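Local atomic coordinates of CRISPR-associated endonuclease Cas3-HD (Methanocaldococcus jannaschii, PDB entry 3S4L), a protein that cleaves single-stranded DNA in a magnesium-dependent manner, and single-stranded RNA, as the HD nuclease of CRISPR interference. Residues 63-68 and 97-102. Numbering follows the deposited sequence.
With CA (calcium ion), chain C.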
loop_
_atom_site.group_PDB
_atom_site.type_symbol
_atom_site.label_atom_id
_atom_site.label_comp_id
_atom_site.label_asym_id
_atom_site.label_seq_id
_atom_site.Cartn_x
_atom_site.Cartn_y
_atom_site.Cartn_z
ATOM N N ILE A 63 -6.007 -3.915 0.235
ATOM C CA ILE A 63 -7.118 -3.132 0.708
ATOM C C ILE A 63 -6.778 -2.630 2.101
ATOM O O ILE A 63 -6.916 -1.445 2.396
ATOM C CB ILE A 63 -8.420 -3.964 0.694
ATOM C CG1 ILE A 63 -8.885 -4.176 -0.753
ATOM C CG2 ILE A 63 -9.527 -3.278 1.505
ATOM C CD1 ILE A 63 -9.859 -5.315 -0.933
ATOM N N LYS A 64 -6.292 -3.515 2.957
ATOM C CA LYS A 64 -6.074 -3.116 4.332
ATOM C C LYS A 64 -4.862 -2.197 4.507
ATOM O O LYS A 64 -4.816 -1.374 5.415
ATOM C CB LYS A 64 -5.949 -4.355 5.224
ATOM C CG LYS A 64 -7.247 -5.148 5.371
ATOM C CD LYS A 64 -6.999 -6.466 6.084
ATOM C CE LYS A 64 -8.303 -7.150 6.471
ATOM N NZ LYS A 64 -8.038 -8.519 7.022
ATOM N N LEU A 65 -3.875 -2.332 3.641
ATOM C CA LEU A 65 -2.618 -1.665 3.895
ATOM C C LEU A 65 -2.343 -0.468 2.993
ATOM O O LEU A 65 -1.379 0.270 3.221
ATOM C CB LEU A 65 -1.476 -2.674 3.792
ATOM C CG LEU A 65 -1.445 -3.791 4.838
ATOM C CD1 LEU A 65 -0.221 -4.681 4.590
ATOM C CD2 LEU A 65 -1.410 -3.212 6.261
ATOM N N HIS A 66 -3.153 -0.259 1.960
ATOM C CA HIS A 66 -2.763 0.776 1.007
ATOM C C HIS A 66 -2.722 2.182 1.636
ATOM O O HIS A 66 -1.994 3.051 1.164
ATOM C CB HIS A 66 -3.584 0.726 -0.281
ATOM C CG HIS A 66 -4.991 1.189 -0.126
ATOM N ND1 HIS A 66 -5.972 0.398 0.432
ATOM C CD2 HIS A 66 -5.591 2.355 -0.460
ATOM C CE1 HIS A 66 -7.112 1.058 0.437
ATOM N NE2 HIS A 66 -6.910 2.247 -0.106
ATOM N N ASP A 67 -3.486 2.393 2.704
ATOM C CA ASP A 67 -3.433 3.656 3.436
ATOM C C ASP A 67 -2.790 3.570 4.805
ATOM O O ASP A 67 -2.981 4.471 5.636
ATOM C CB ASP A 67 -4.834 4.256 3.578
ATOM C CG ASP A 67 -5.289 4.967 2.320
ATOM O OD1 ASP A 67 -6.516 5.143 2.145
ATOM O OD2 ASP A 67 -4.403 5.336 1.516
ATOM N N ILE A 68 -2.040 2.497 5.051
ATOM C CA ILE A 68 -1.374 2.350 6.341
ATOM C C ILE A 68 -0.406 3.515 6.570
ATOM O O ILE A 68 -0.175 3.919 7.710
ATOM C CB ILE A 68 -0.672 0.977 6.503
ATOM C CG1 ILE A 68 -0.396 0.692 7.977
ATOM C CG2 ILE A 68 0.598 0.935 5.682
ATOM C CD1 ILE A 68 -1.585 1.033 8.881
ATOM N N TYR A 97 6.089 0.386 1.546
ATOM C CA TYR A 97 7.135 -0.245 2.355
ATOM C C TYR A 97 6.564 -1.336 3.236
ATOM O O TYR A 97 7.038 -2.462 3.190
ATOM C CB TYR A 97 7.872 0.791 3.207
ATOM C CG TYR A 97 8.857 0.205 4.220
ATOM C CD1 TYR A 97 10.188 -0.023 3.878
ATOM C CD2 TYR A 97 8.466 -0.064 5.529
ATOM C CE1 TYR A 97 11.111 -0.527 4.814
ATOM C CE2 TYR A 97 9.370 -0.581 6.464
ATOM C CZ TYR A 97 10.690 -0.809 6.098
ATOM O OH TYR A 97 11.580 -1.315 7.022
ATOM N N TYR A 98 5.536 -1.024 4.025
ATOM C CA TYR A 98 4.967 -2.051 4.900
ATOM C C TYR A 98 4.247 -3.154 4.112
ATOM O O TYR A 98 4.248 -4.330 4.503
ATOM C CB TYR A 98 4.038 -1.443 5.947
ATOM C CG TYR A 98 4.790 -0.730 7.020
ATOM C CD1 TYR A 98 5.488 -1.444 7.990
ATOM C CD2 TYR A 98 4.826 0.664 7.059
ATOM C CE1 TYR A 98 6.213 -0.783 8.978
ATOM C CE2 TYR A 98 5.527 1.335 8.056
ATOM C CZ TYR A 98 6.218 0.605 8.999
ATOM O OH TYR A 98 6.902 1.268 9.967
ATOM N N THR A 99 3.632 -2.768 3.003
ATOM C CA THR A 99 2.902 -3.726 2.189
ATOM C C THR A 99 3.870 -4.765 1.679
ATOM O O THR A 99 3.599 -5.964 1.721
ATOM C CB THR A 99 2.192 -3.044 1.009
ATOM O OG1 THR A 99 1.168 -2.178 1.516
ATOM C CG2 THR A 99 1.573 -4.082 0.080
ATOM N N TYR A 100 5.015 -4.302 1.202
ATOM C CA TYR A 100 5.982 -5.213 0.641
ATOM C C TYR A 100 6.415 -6.262 1.668
ATOM O O TYR A 100 6.402 -7.462 1.383
ATOM C CB TYR A 100 7.206 -4.463 0.124
ATOM C CG TYR A 100 8.255 -5.425 -0.358
ATOM C CD1 TYR A 100 9.272 -5.859 0.483
ATOM C CD2 TYR A 100 8.207 -5.930 -1.648
ATOM C CE1 TYR A 100 10.245 -6.770 0.032
ATOM C CE2 TYR A 100 9.158 -6.834 -2.106
ATOM C CZ TYR A 100 10.175 -7.248 -1.263
ATOM O OH TYR A 100 11.117 -8.138 -1.726
ATOM N N HIS A 101 6.829 -5.823 2.853
ATOM C CA HIS A 101 7.367 -6.789 3.823
ATOM C C HIS A 101 6.294 -7.751 4.308
ATOM O O HIS A 101 6.537 -8.940 4.477
ATOM C CB HIS A 101 8.071 -6.101 4.996
ATOM C CG HIS A 101 9.318 -5.397 4.591
ATOM N ND1 HIS A 101 10.468 -6.071 4.241
ATOM C CD2 HIS A 101 9.584 -4.080 4.422
ATOM C CE1 HIS A 101 11.396 -5.196 3.895
ATOM N NE2 HIS A 101 10.884 -3.980 3.996
ATOM N N ILE A 102 5.093 -7.229 4.497
ATOM C CA ILE A 102 3.994 -8.070 4.915
ATOM C C ILE A 102 3.614 -9.071 3.812
ATOM O O ILE A 102 3.389 -10.235 4.115
ATOM C CB ILE A 102 2.810 -7.238 5.413
ATOM C CG1 ILE A 102 3.148 -6.705 6.808
ATOM C CG2 ILE A 102 1.532 -8.094 5.468
ATOM C CD1 ILE A 102 2.584 -5.357 7.093
HETATM CA CA CA C . -4.356 6.825 -0.180
HETATM O O HOH W 1 -6.433 5.809 -0.362
HETATM O O HOH W 2 -6.344 8.463 0.974
#
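Leu65 comes nearest to Thr99, 6.1 Å between their CA atoms, where the chain at the C-terminal part of helix 52-65 passes beside helix 91-107 and forms a type I beta turn from Leu65 to Ile68. This turn has His66 and Asp67, the pair that names the HD fold, at its corners, and its apolar end residues, Leu65 and Ile68, direct their CB atoms toward helix 91-107. Leu65 covers most of the interface on its side: CG lies anti to the carbonyl carbon (chi1 -66°), and CD1, anti to CA (chi2 -179°), reaches out to Ile102 CD1 at 3.8 Å and also its CG2, the two side chains crossing obliquely. Closer to the backbone, Leu65 CB rests 3.5 Å from Thr99 OG1, a hydroxyl that is hydrogen-bonded to Ser95 O one helical turn back. Ile68 CG2 approaches Tyr98 CB at 4.2 Å, these side chains crossing at about a right angle; Phe159 adjoins both. No hydrogen bond links the two segments themselves, but Ser95 OG, just ahead of 97-102 on the same helix, is hydrogen-bonded to His66 O. Asp67 takes no part in the apolar seam and binds the calcium ion together with His91, His123 and His124, the residues that hold the catalytic magnesium. Its carboxylate is shared between metal and solvent: OD2 binds calcium at 2.3 Å, while OD1 accepts a 2.6 Å hydrogen bond from a water that is itself a calcium ligand.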